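Local atomic coordinates of putative nisin-resistance protein (Streptococcus agalactiae 515, PDB entry 4Y68), a protein that probably cleaves the lantibiotic nisin as a serine peptidase of family S41 and so probably makes the bacterium resistant to it. Residues K64-S69 with Q73-I78; N164-I169 with E202-S207; G273-S276 with K282-N285. All coordinates share one frame; numbering follows the deposited sequence.

Contact 1: residues K64-S69 with Q73-I78; sequences KKLKTS and QESRNI
S69 and S75 meet through their hydroxyls. S69 OG donates a hydrogen bond to S75 OG at 2.9 Å. The S69 hydroxyl is put there by its first torsion, which sets OG anti to the backbone N (chi1 172°) and points it across to the second helix. S75 OG has a further partner, the carbonyl oxygen of S32, so this hydroxyl links three parts of the chain.

Beside the serine pair lies an apolar patch. L66 reaches it with one methyl: CD2 sits 3.6 Å from I78 CG2 and also touches S75 OG. The same branch of I78, CG2, lies 3.7 Å from K65 CB, while the ammonium end of K65 leads away. The other branch of I78 ends in CD1, which packs against S69 CB at 3.9 Å. I78 thus packs against K65, L66 and S69.

E74, its chain extended, brings its carboxylate to the S69 backbone. E74 CD comes to 3.8 Å from S69 CA, and OE1 accepts a hydrogen bond from K70 N.

A type I beta turn from L66 to S69 positions the serine, closed by S69 N to L66 O at 3.0 Å. L66 also rests on R37 and L40 of helix 32-46. The contact closes a helical hairpin, in which a short turn joins helix 55-66 to helix 72-87; helix 32-46 packs against it.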
ATOM      1  N   LYS A  64      27.203  17.232  -5.784  1.00 33.33           N
ATOM      2  CA  LYS A  64      28.583  17.262  -6.279  1.00 30.42           C
ATOM      3  C   LYS A  64      28.804  16.137  -7.287  1.00 32.21           C
ATOM      4  O   LYS A  64      29.320  16.373  -8.378  1.00 35.15           O
ATOM      5  CB  LYS A  64      29.590  17.172  -5.125  1.00 31.60           C
ATOM      6  CG  LYS A  64      31.055  17.153  -5.576  1.00 40.21           C
ATOM      7  CD  LYS A  64      32.013  17.522  -4.449  1.00 48.21           C
ATOM      8  CE  LYS A  64      33.032  16.412  -4.160  1.00 51.07           C
ATOM      9  NZ  LYS A  64      34.088  16.836  -3.178  1.00 54.09           N
ATOM     10  N   LYS A  65      28.381  14.922  -6.948  1.00 30.72           N
ATOM     11  CA  LYS A  65      28.471  13.824  -7.906  1.00 30.43           C
ATOM     12  C   LYS A  65      27.622  14.092  -9.165  1.00 32.30           C
ATOM     13  O   LYS A  65      28.031  13.747 -10.273  1.00 31.31           O
ATOM     14  CB  LYS A  65      28.041  12.501  -7.248  1.00 31.41           C
ATOM     15  CG  LYS A  65      28.823  12.152  -5.976  1.00 31.48           C
ATOM     16  CD  LYS A  65      28.623  10.681  -5.599  1.00 36.59           C
ATOM     17  CE  LYS A  65      29.488  10.273  -4.401  1.00 48.20           C
ATOM     18  NZ  LYS A  65      28.946  10.724  -3.074  1.00 48.98           N
ATOM     19  N   LEU A  66      26.440  14.694  -9.003  1.00 29.40           N
ATOM     20  CA  LEU A  66      25.547  14.870 -10.148  1.00 28.48           C
ATOM     21  C   LEU A  66      26.168  15.772 -11.225  1.00 31.46           C
ATOM     22  O   LEU A  66      25.821  15.657 -12.391  1.00 31.13           O
ATOM     23  CB  LEU A  66      24.188  15.438  -9.705  1.00 26.52           C
ATOM     24  CG  LEU A  66      23.190  14.495  -9.023  1.00 25.19           C
ATOM     25  CD1 LEU A  66      21.905  15.245  -8.670  1.00 26.85           C
ATOM     26  CD2 LEU A  66      22.875  13.315  -9.904  1.00 22.97           C
ATOM     27  N   LYS A  67      27.091  16.655 -10.839  1.00 33.01           N
ATOM     28  CA  LYS A  67      27.712  17.575 -11.798  1.00 35.54           C
ATOM     29  C   LYS A  67      28.392  16.820 -12.944  1.00 35.73           C
ATOM     30  O   LYS A  67      28.442  17.305 -14.068  1.00 35.24           O
ATOM     31  CB  LYS A  67      28.737  18.501 -11.113  1.00 37.73           C
ATOM     32  CG  LYS A  67      28.203  19.324  -9.937  1.00 36.96           C
ATOM     33  CD  LYS A  67      28.499  20.824 -10.083  1.00 43.47           C
ATOM     34  CE  LYS A  67      27.829  21.407 -11.337  1.00 52.93           C
ATOM     35  NZ  LYS A  67      26.864  22.513 -11.034  1.00 57.68           N
ATOM     36  N   THR A  68      28.898  15.625 -12.670  1.00 33.45           N
ATOM     37  CA  THR A  68      29.544  14.851 -13.726  1.00 36.71           C
ATOM     38  C   THR A  68      28.766  13.608 -14.130  1.00 37.93           C
ATOM     39  O   THR A  68      29.324  12.721 -14.779  1.00 38.80           O
ATOM     40  CB  THR A  68      30.976  14.417 -13.318  1.00 40.08           C
ATOM     41  OG1 THR A  68      30.936  13.655 -12.099  1.00 35.11           O
ATOM     42  CG2 THR A  68      31.871  15.644 -13.133  1.00 42.27           C
ATOM     43  N   SER A  69      27.489  13.531 -13.762  1.00 37.30           N
ATOM     44  CA  SER A  69      26.682  12.376 -14.159  1.00 34.30           C
ATOM     45  C   SER A  69      26.465  12.355 -15.679  1.00 32.36           C
ATOM     46  O   SER A  69      26.218  13.394 -16.290  1.00 36.78           O
ATOM     47  CB  SER A  69      25.334  12.367 -13.427  1.00 30.59           C
ATOM     48  OG  SER A  69      24.490  11.348 -13.947  1.00 29.77           O
ATOM     49  N   GLN A  73      20.178   6.918 -15.474  1.00 24.04           N
ATOM     50  CA  GLN A  73      20.450   5.735 -14.654  1.00 29.03           C
ATOM     51  C   GLN A  73      21.538   6.033 -13.617  1.00 29.49           C
ATOM     52  O   GLN A  73      21.425   5.641 -12.459  1.00 31.06           O
ATOM     53  CB  GLN A  73      20.878   4.554 -15.541  1.00 28.22           C
ATOM     54  CG  GLN A  73      21.236   3.269 -14.796  1.00 32.44           C
ATOM     55  CD  GLN A  73      20.148   2.832 -13.812  1.00 41.74           C
ATOM     56  OE1 GLN A  73      20.327   2.937 -12.593  1.00 47.79           O
ATOM     57  NE2 GLN A  73      19.020   2.325 -14.332  1.00 41.89           N
ATOM     58  N   GLU A  74      22.583   6.736 -14.046  1.00 29.45           N
ATOM     59  CA  GLU A  74      23.686   7.100 -13.166  1.00 27.95           C
ATOM     60  C   GLU A  74      23.191   8.080 -12.120  1.00 26.63           C
ATOM     61  O   GLU A  74      23.500   7.953 -10.934  1.00 28.28           O
ATOM     62  CB  GLU A  74      24.861   7.702 -13.971  1.00 27.69           C
ATOM     63  CG  GLU A  74      26.161   7.769 -13.177  1.00 33.11           C
ATOM     64  CD  GLU A  74      27.270   8.648 -13.807  1.00 38.72           C
ATOM     65  OE1 GLU A  74      27.304   8.864 -15.037  1.00 34.77           O
ATOM     66  OE2 GLU A  74      28.136   9.114 -13.039  1.00 42.48           O
ATOM     67  N   SER A  75      22.402   9.057 -12.557  1.00 26.20           N
ATOM     68  CA  SER A  75      21.810  10.000 -11.620  1.00 22.34           C
ATOM     69  C   SER A  75      20.953   9.327 -10.555  1.00 23.94           C
ATOM     70  O   SER A  75      20.998   9.741  -9.396  1.00 24.23           O
ATOM     71  CB  SER A  75      20.973  11.031 -12.358  1.00 23.58           C
ATOM     72  OG  SER A  75      21.794  11.959 -13.012  1.00 20.47           O
ATOM     73  N   ARG A  76      20.191   8.295 -10.928  1.00 22.88           N
ATOM     74  CA  ARG A  76      19.366   7.588  -9.949  1.00 24.14           C
ATOM     75  C   ARG A  76      20.274   6.891  -8.947  1.00 23.91           C
ATOM     76  O   ARG A  76      19.981   6.878  -7.752  1.00 25.51           O
ATOM     77  CB  ARG A  76      18.408   6.566 -10.611  1.00 24.42           C
ATOM     78  CG  ARG A  76      17.276   7.188 -11.479  1.00 24.91           C
ATOM     79  CD  ARG A  76      16.178   6.172 -11.898  1.00 22.60           C
ATOM     80  NE  ARG A  76      16.629   5.230 -12.932  1.00 28.11           N
ATOM     81  CZ  ARG A  76      16.670   5.501 -14.239  1.00 28.30           C
ATOM     82  NH1 ARG A  76      16.278   6.688 -14.692  1.00 24.85           N
ATOM     83  NH2 ARG A  76      17.091   4.578 -15.102  1.00 29.15           N
ATOM     84  N   ASN A  77      21.381   6.316  -9.424  1.00 25.39           N
ATOM     85  CA  ASN A  77      22.347   5.693  -8.509  1.00 30.20           C
ATOM     86  C   ASN A  77      22.933   6.721  -7.548  1.00 22.46           C
ATOM     87  O   ASN A  77      23.083   6.457  -6.370  1.00 25.93           O
ATOM     88  CB  ASN A  77      23.499   5.014  -9.266  1.00 30.57           C
ATOM     89  CG  ASN A  77      23.025   3.938 -10.232  1.00 40.10           C
ATOM     90  OD1 ASN A  77      21.878   3.478 -10.174  1.00 45.73           O
ATOM     91  ND2 ASN A  77      23.919   3.529 -11.135  1.00 43.57           N
ATOM     92  N   ILE A  78      23.265   7.895  -8.071  1.00 21.77           N
ATOM     93  CA  ILE A  78      23.834   8.962  -7.252  1.00 22.00           C
ATOM     94  C   ILE A  78      22.872   9.501  -6.175  1.00 25.31           C
ATOM     95  O   ILE A  78      23.310   9.814  -5.074  1.00 24.17           O
ATOM     96  CB  ILE A  78      24.323  10.127  -8.147  1.00 24.45           C
ATOM     97  CG1 ILE A  78      25.633   9.737  -8.836  1.00 27.78           C
ATOM     98  CG2 ILE A  78      24.540  11.387  -7.326  1.00 24.09           C
ATOM     99  CD1 ILE A  78      25.973  10.583 -10.045  1.00 30.40           C
TER

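Contact 2: residues N164-I169 with E202-S207; sequences NMIPMI and EALKIS
L204 packs against I166, and its side chain can be followed from the backbone outward. The bond from L204 CA to CB points at the helix that begins with M165. The first torsion places CG anti to the carbonyl carbon (chi1 -46°), which leaves both methyls directed at I166. From CG the two methyls part. CD1 goes to the backbone of the helix and lies 3.6 Å from I166 O. It also comes to 4.0 Å from I166 CG2, and more loosely to 4.4 Å from P167 CA. CD2 meets the side chain alone, at 3.8 Å from I166 CG2. The CG2 methyl of I166 therefore faces both ends of the leucine fork.

This is a small van der Waals contact. I166 is held in place by the start of its helix. N164 is the N-cap, and its OD1 accepts from I166 N at 3.1 Å. The donor stands above the carbonyl plane, 38° out of it. N164 ND2 in turn donates to K128 O, which ties the cap to a neighbouring loop.

The side chain of I166 also touches P200 and lies about 4 Å from a bound MES molecule, probably from the crystallisation liquor. L204 belongs to the loop between strands 191-195 and 218-222. It rests on I134 and S138 of helix 131-147 as well, so its side chain bridges that helix and helix 165-171.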
ATOM      1  N   ASN A 164      -1.370  -1.334  -5.674  1.00 21.65           N
ATOM      2  CA  ASN A 164      -2.464  -0.380  -5.821  1.00 20.49           C
ATOM      3  C   ASN A 164      -3.531  -0.562  -4.745  1.00 20.85           C
ATOM      4  O   ASN A 164      -4.238  -1.557  -4.748  1.00 22.93           O
ATOM      5  CB  ASN A 164      -3.066  -0.544  -7.225  1.00 20.76           C
ATOM      6  CG  ASN A 164      -3.966   0.601  -7.631  1.00 21.56           C
ATOM      7  OD1 ASN A 164      -4.476   1.336  -6.795  1.00 22.68           O
ATOM      8  ND2 ASN A 164      -4.189   0.738  -8.941  1.00 25.05           N
ATOM      9  N   MET A 165      -3.626   0.382  -3.811  1.00 18.85           N
ATOM     10  CA  MET A 165      -4.652   0.354  -2.756  1.00 21.99           C
ATOM     11  C   MET A 165      -6.099   0.236  -3.281  1.00 21.28           C
ATOM     12  O   MET A 165      -6.936  -0.419  -2.671  1.00 23.27           O
ATOM     13  CB  MET A 165      -4.558   1.612  -1.893  1.00 23.28           C
ATOM     14  CG  MET A 165      -3.471   1.550  -0.842  1.00 27.04           C
ATOM     15  SD  MET A 165      -4.068   0.946   0.719  1.00 26.31           S
ATOM     16  CE  MET A 165      -5.042   2.305   1.279  1.00 24.18           C
ATOM     17  N   ILE A 166      -6.362   0.849  -4.423  1.00 19.96           N
ATOM     18  CA  ILE A 166      -7.726   1.021  -4.937  1.00 26.39           C
ATOM     19  C   ILE A 166      -8.528  -0.289  -5.149  1.00 24.71           C
ATOM     20  O   ILE A 166      -9.659  -0.402  -4.676  1.00 25.41           O
ATOM     21  CB  ILE A 166      -7.678   1.823  -6.256  1.00 22.79           C
ATOM     22  CG1 ILE A 166      -7.331   3.280  -5.950  1.00 26.94           C
ATOM     23  CG2 ILE A 166      -9.003   1.758  -6.976  1.00 29.40           C
ATOM     24  CD1 ILE A 166      -7.205   4.157  -7.203  1.00 26.77           C
ATOM     25  N   PRO A 167      -7.952  -1.276  -5.851  1.00 23.34           N
ATOM     26  CA  PRO A 167      -8.642  -2.567  -5.998  1.00 22.42           C
ATOM     27  C   PRO A 167      -8.707  -3.389  -4.701  1.00 26.51           C
ATOM     28  O   PRO A 167      -9.632  -4.202  -4.509  1.00 21.67           O
ATOM     29  CB  PRO A 167      -7.799  -3.291  -7.054  1.00 27.08           C
ATOM     30  CG  PRO A 167      -6.480  -2.550  -7.096  1.00 23.26           C
ATOM     31  CD  PRO A 167      -6.811  -1.146  -6.772  1.00 19.99           C
ATOM     32  N   MET A 168      -7.731  -3.193  -3.814  1.00 25.08           N
ATOM     33  CA  MET A 168      -7.723  -3.898  -2.530  1.00 27.45           C
ATOM     34  C   MET A 168      -8.822  -3.396  -1.615  1.00 24.90           C
ATOM     35  O   MET A 168      -9.651  -4.174  -1.124  1.00 28.62           O
ATOM     36  CB  MET A 168      -6.364  -3.752  -1.828  1.00 23.84           C
ATOM     37  CG  MET A 168      -5.269  -4.488  -2.523  1.00 26.25           C
ATOM     38  SD  MET A 168      -3.752  -4.565  -1.570  1.00 24.82           S
ATOM     39  CE  MET A 168      -2.664  -4.805  -2.968  1.00 18.21           C
ATOM     40  N   ILE A 169      -8.832  -2.093  -1.369  1.00 25.78           N
ATOM     41  CA  ILE A 169      -9.855  -1.541  -0.505  1.00 24.47           C
ATOM     42  C   ILE A 169     -11.196  -1.672  -1.200  1.00 23.54           C
ATOM     43  O   ILE A 169     -12.174  -2.074  -0.587  1.00 28.40           O
ATOM     44  CB  ILE A 169      -9.604  -0.063  -0.149  1.00 22.17           C
ATOM     45  CG1 ILE A 169      -8.362   0.084   0.733  1.00 21.40           C
ATOM     46  CG2 ILE A 169     -10.821   0.494   0.587  1.00 20.44           C
ATOM     47  CD1 ILE A 169      -8.448  -0.639   2.051  1.00 22.28           C
ATOM     48  N   GLU A 202     -16.155   4.469  -8.170  1.00 40.53           N
ATOM     49  CA  GLU A 202     -16.809   4.700  -9.458  1.00 36.45           C
ATOM     50  C   GLU A 202     -15.997   4.052 -10.590  1.00 39.77           C
ATOM     51  O   GLU A 202     -16.543   3.334 -11.417  1.00 43.23           O
ATOM     52  CB  GLU A 202     -17.004   6.206  -9.708  1.00 40.64           C
ATOM     53  CG  GLU A 202     -18.118   6.878  -8.854  1.00 35.52           C
ATOM     54  CD  GLU A 202     -17.705   7.138  -7.391  1.00 39.03           C
ATOM     55  OE1 GLU A 202     -16.493   7.088  -7.078  1.00 37.63           O
ATOM     56  OE2 GLU A 202     -18.599   7.384  -6.547  1.00 40.01           O
ATOM     57  N   ALA A 203     -14.691   4.292 -10.601  1.00 38.44           N
ATOM     58  CA  ALA A 203     -13.785   3.651 -11.545  1.00 35.80           C
ATOM     59  C   ALA A 203     -13.876   2.108 -11.587  1.00 37.83           C
ATOM     60  O   ALA A 203     -13.674   1.512 -12.633  1.00 38.77           O
ATOM     61  CB  ALA A 203     -12.376   4.052 -11.234  1.00 39.51           C
ATOM     62  N   LEU A 204     -14.153   1.470 -10.455  1.00 35.14           N
ATOM     63  CA  LEU A 204     -14.265   0.021 -10.397  1.00 33.88           C
ATOM     64  C   LEU A 204     -15.683  -0.444 -10.753  1.00 37.16           C
ATOM     65  O   LEU A 204     -15.980  -1.640 -10.705  1.00 35.50           O
ATOM     66  CB  LEU A 204     -13.900  -0.479  -9.004  1.00 28.59           C
ATOM     67  CG  LEU A 204     -12.631   0.109  -8.375  1.00 31.23           C
ATOM     68  CD1 LEU A 204     -12.412  -0.418  -6.957  1.00 26.17           C
ATOM     69  CD2 LEU A 204     -11.427  -0.182  -9.245  1.00 30.08           C
ATOM     70  N   LYS A 205     -16.543   0.518 -11.086  1.00 34.53           N
ATOM     71  CA  LYS A 205     -17.988   0.304 -11.251  1.00 37.32           C
ATOM     72  C   LYS A 205     -18.566  -0.484 -10.090  1.00 36.27           C
ATOM     73  O   LYS A 205     -19.300  -1.443 -10.287  1.00 45.42           O
ATOM     74  CB  LYS A 205     -18.306  -0.409 -12.576  1.00 34.04           C
ATOM     75  CG  LYS A 205     -17.542   0.147 -13.791  1.00 37.83           C
ATOM     76  CD  LYS A 205     -18.290  -0.119 -15.097  1.00 45.94           C
ATOM     77  CE  LYS A 205     -17.442   0.224 -16.316  1.00 50.04           C
ATOM     78  NZ  LYS A 205     -18.100  -0.181 -17.606  1.00 52.46           N
ATOM     79  N   ILE A 206     -18.207  -0.080  -8.879  1.00 42.15           N
ATOM     80  CA  ILE A 206     -18.784  -0.636  -7.666  1.00 36.55           C
ATOM     81  C   ILE A 206     -19.620   0.449  -6.995  1.00 38.12           C
ATOM     82  O   ILE A 206     -19.224   1.608  -6.959  1.00 40.80           O
ATOM     83  CB  ILE A 206     -17.704  -1.134  -6.697  1.00 34.69           C
ATOM     84  CG1 ILE A 206     -16.977  -2.347  -7.271  1.00 35.22           C
ATOM     85  CG2 ILE A 206     -18.317  -1.469  -5.344  1.00 37.62           C
ATOM     86  CD1 ILE A 206     -16.012  -2.984  -6.294  1.00 31.96           C
ATOM     87  N   SER A 207     -20.778   0.074  -6.470  1.00 40.30           N
ATOM     88  CA  SER A 207     -21.719   1.062  -5.971  1.00 36.97           C
ATOM     89  C   SER A 207     -21.556   1.326  -4.496  1.00 33.93           C
ATOM     90  O   SER A 207     -21.461   0.394  -3.676  1.00 33.21           O
ATOM     91  CB  SER A 207     -23.161   0.625  -6.231  1.00 38.93           C
ATOM     92  OG  SER A 207     -24.053   1.484  -5.531  1.00 41.03           O
TER

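Contact 3: residues G273-S276 with K282-N285; sequences GIVS and KYEN
V275 and Y283 pair across a beta hairpin formed by strands 267-276 and 282-283. They are an antiparallel hydrogen-bonded pair, and their side chains lie on the same face of the sheet. V275 N donates to Y283 O at 3.1 Å. Y283 N returns a bond to V275 O at 2.7 Å.

The Y283 ring turns its edge to the partner strand. Its CD2 lies 3.8 Å from V275 O, and both this oxygen and S276 CA are near the ring plane. The first torsion sets Y283 CG anti to the carbonyl carbon (chi1 -54°), which brings the ring edge beside S276. V275 CG1 is only loosely in touch with CD2. Both side chains also pack on L235 of helix 229-235, so L235 covers part of this face. The phenol oxygen of Y283 is hydrogen-bonded to D277 OD2, just past the end of the strand.

S276 and K282 form the next pair, antiparallel and non-hydrogen-bonded. Their side chains stand on the other face. S276 CB is only loosely near K282 CG, at 4.5 Å, and the extended lysine then leads away.

Beyond V275 and Y283, away from the turn, I274 and E284 meet at an oblique angle. I274 uses both its branches. CG2 lies beyond the carbonyl oxygen of Y283, 3.4 Å from Y283 O. The CG1-CD1 branch crosses E284 at its CG and carboxylate carbon. E284 OE2 is hydrogen-bonded to Y49 OH. I274 CG1 is 3.5 Å from both E284 CG and E284 CD.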
ATOM      1  N   GLY A 273       3.981  10.526   4.660  1.00 19.01           N
ATOM      2  CA  GLY A 273       3.004  10.474   5.730  1.00 22.97           C
ATOM      3  C   GLY A 273       3.236   9.388   6.773  1.00 24.01           C
ATOM      4  O   GLY A 273       3.487   8.222   6.452  1.00 20.96           O
ATOM      5  N   ILE A 274       3.194   9.807   8.028  1.00 20.59           N
ATOM      6  CA  ILE A 274       3.117   8.910   9.169  1.00 23.22           C
ATOM      7  C   ILE A 274       1.670   8.520   9.300  1.00 21.95           C
ATOM      8  O   ILE A 274       0.801   9.261   8.839  1.00 26.45           O
ATOM      9  CB  ILE A 274       3.625   9.588  10.459  1.00 26.03           C
ATOM     10  CG1 ILE A 274       5.130   9.424  10.549  1.00 26.79           C
ATOM     11  CG2 ILE A 274       3.003   8.970  11.693  1.00 35.02           C
ATOM     12  CD1 ILE A 274       5.826  10.177   9.530  1.00 32.60           C
ATOM     13  N   VAL A 275       1.396   7.383   9.928  1.00 23.98           N
ATOM     14  CA  VAL A 275       0.066   6.783   9.875  1.00 20.83           C
ATOM     15  C   VAL A 275      -0.525   6.516  11.271  1.00 22.77           C
ATOM     16  O   VAL A 275       0.194   6.175  12.216  1.00 20.62           O
ATOM     17  CB  VAL A 275       0.120   5.466   9.058  1.00 22.01           C
ATOM     18  CG1 VAL A 275      -1.054   4.575   9.369  1.00 25.18           C
ATOM     19  CG2 VAL A 275       0.167   5.763   7.547  1.00 25.27           C
ATOM     20  N   SER A 276      -1.838   6.670  11.415  1.00 21.05           N
ATOM     21  CA  SER A 276      -2.492   6.175  12.625  1.00 19.75           C
ATOM     22  C   SER A 276      -3.806   5.509  12.274  1.00 17.92           C
ATOM     23  O   SER A 276      -4.451   5.900  11.324  1.00 20.71           O
ATOM     24  CB  SER A 276      -2.706   7.308  13.626  1.00 21.78           C
ATOM     25  OG  SER A 276      -3.396   8.354  12.994  1.00 27.75           O
ATOM     26  N   LYS A 282      -0.215   4.880  16.591  1.00 22.93           N
ATOM     27  CA  LYS A 282       0.658   5.463  15.564  1.00 26.81           C
ATOM     28  C   LYS A 282       1.609   4.445  14.934  1.00 24.42           C
ATOM     29  O   LYS A 282       2.085   3.533  15.599  1.00 27.14           O
ATOM     30  CB  LYS A 282       1.459   6.620  16.141  1.00 27.03           C
ATOM     31  CG  LYS A 282       0.590   7.772  16.622  1.00 32.87           C
ATOM     32  CD  LYS A 282       1.454   8.958  17.092  1.00 36.99           C
ATOM     33  CE  LYS A 282       0.625   9.968  17.893  1.00 45.36           C
ATOM     34  NZ  LYS A 282       1.357  11.255  18.166  1.00 56.44           N
ATOM     35  N   TYR A 283       1.862   4.603  13.642  1.00 21.61           N
ATOM     36  CA  TYR A 283       2.763   3.709  12.920  1.00 25.44           C
ATOM     37  C   TYR A 283       3.714   4.559  12.113  1.00 24.62           C
ATOM     38  O   TYR A 283       3.311   5.564  11.524  1.00 26.16           O
ATOM     39  CB  TYR A 283       1.991   2.731  12.002  1.00 23.77           C
ATOM     40  CG  TYR A 283       0.919   1.924  12.732  1.00 23.60           C
ATOM     41  CD1 TYR A 283       1.166   0.633  13.174  1.00 22.17           C
ATOM     42  CD2 TYR A 283      -0.304   2.483  13.021  1.00 23.49           C
ATOM     43  CE1 TYR A 283       0.214  -0.073  13.859  1.00 22.79           C
ATOM     44  CE2 TYR A 283      -1.263   1.784  13.690  1.00 24.56           C
ATOM     45  CZ  TYR A 283      -1.003   0.508  14.107  1.00 26.01           C
ATOM     46  OH  TYR A 283      -1.983  -0.186  14.771  1.00 31.98           O
ATOM     47  N   GLU A 284       4.979   4.166  12.091  1.00 25.48           N
ATOM     48  CA  GLU A 284       5.959   4.836  11.254  1.00 24.00           C
ATOM     49  C   GLU A 284       6.956   3.800  10.768  1.00 22.47           C
ATOM     50  O   GLU A 284       8.051   3.692  11.296  1.00 26.71           O
ATOM     51  CB  GLU A 284       6.652   5.965  12.019  1.00 22.58           C
ATOM     52  CG  GLU A 284       7.485   6.882  11.153  1.00 23.22           C
ATOM     53  CD  GLU A 284       8.071   8.064  11.926  1.00 29.98           C
ATOM     54  OE1 GLU A 284       7.585   8.376  13.037  1.00 31.55           O
ATOM     55  OE2 GLU A 284       9.026   8.688  11.415  1.00 29.85           O
ATOM     56  N   ASN A 285       6.560   3.034   9.760  1.00 22.26           N
ATOM     57  CA  ASN A 285       7.383   1.944   9.268  1.00 22.19           C
ATOM     58  C   ASN A 285       7.624   0.991  10.415  1.00 22.83           C
ATOM     59  O   ASN A 285       8.747   0.560  10.678  1.00 26.94           O
ATOM     60  CB  ASN A 285       8.685   2.474   8.670  1.00 22.23           C
ATOM     61  CG  ASN A 285       8.451   3.170   7.334  1.00 25.84           C
ATOM     62  OD1 ASN A 285       7.480   2.864   6.637  1.00 21.74           O
ATOM     63  ND2 ASN A 285       9.328   4.102   6.973  1.00 20.24           N
TER

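From the N terminus, contact 1 comes first and closes a short loop, between helices 55-66 and 72-87. Contact 2 closes a long one of 32 residues, strands 180-185 and 191-195 included, and ties helix 165-171 to the loop before strand 218-222. Contact 3 closes the hairpin at the end of strand 267-276. The three loops follow in series and neither nest nor cross. Contact 1 lies apart, its nearest atoms about 20 Å from contact 2 and about 18 Å from contact 3. Contacts 2 and 3 both fall in the S41 peptidase range, on opposite sides of the chain's centre. Helix 229-235 touches segment 164-169 (through M165, M168 and I169) and contact 3 (through V275 and Y283).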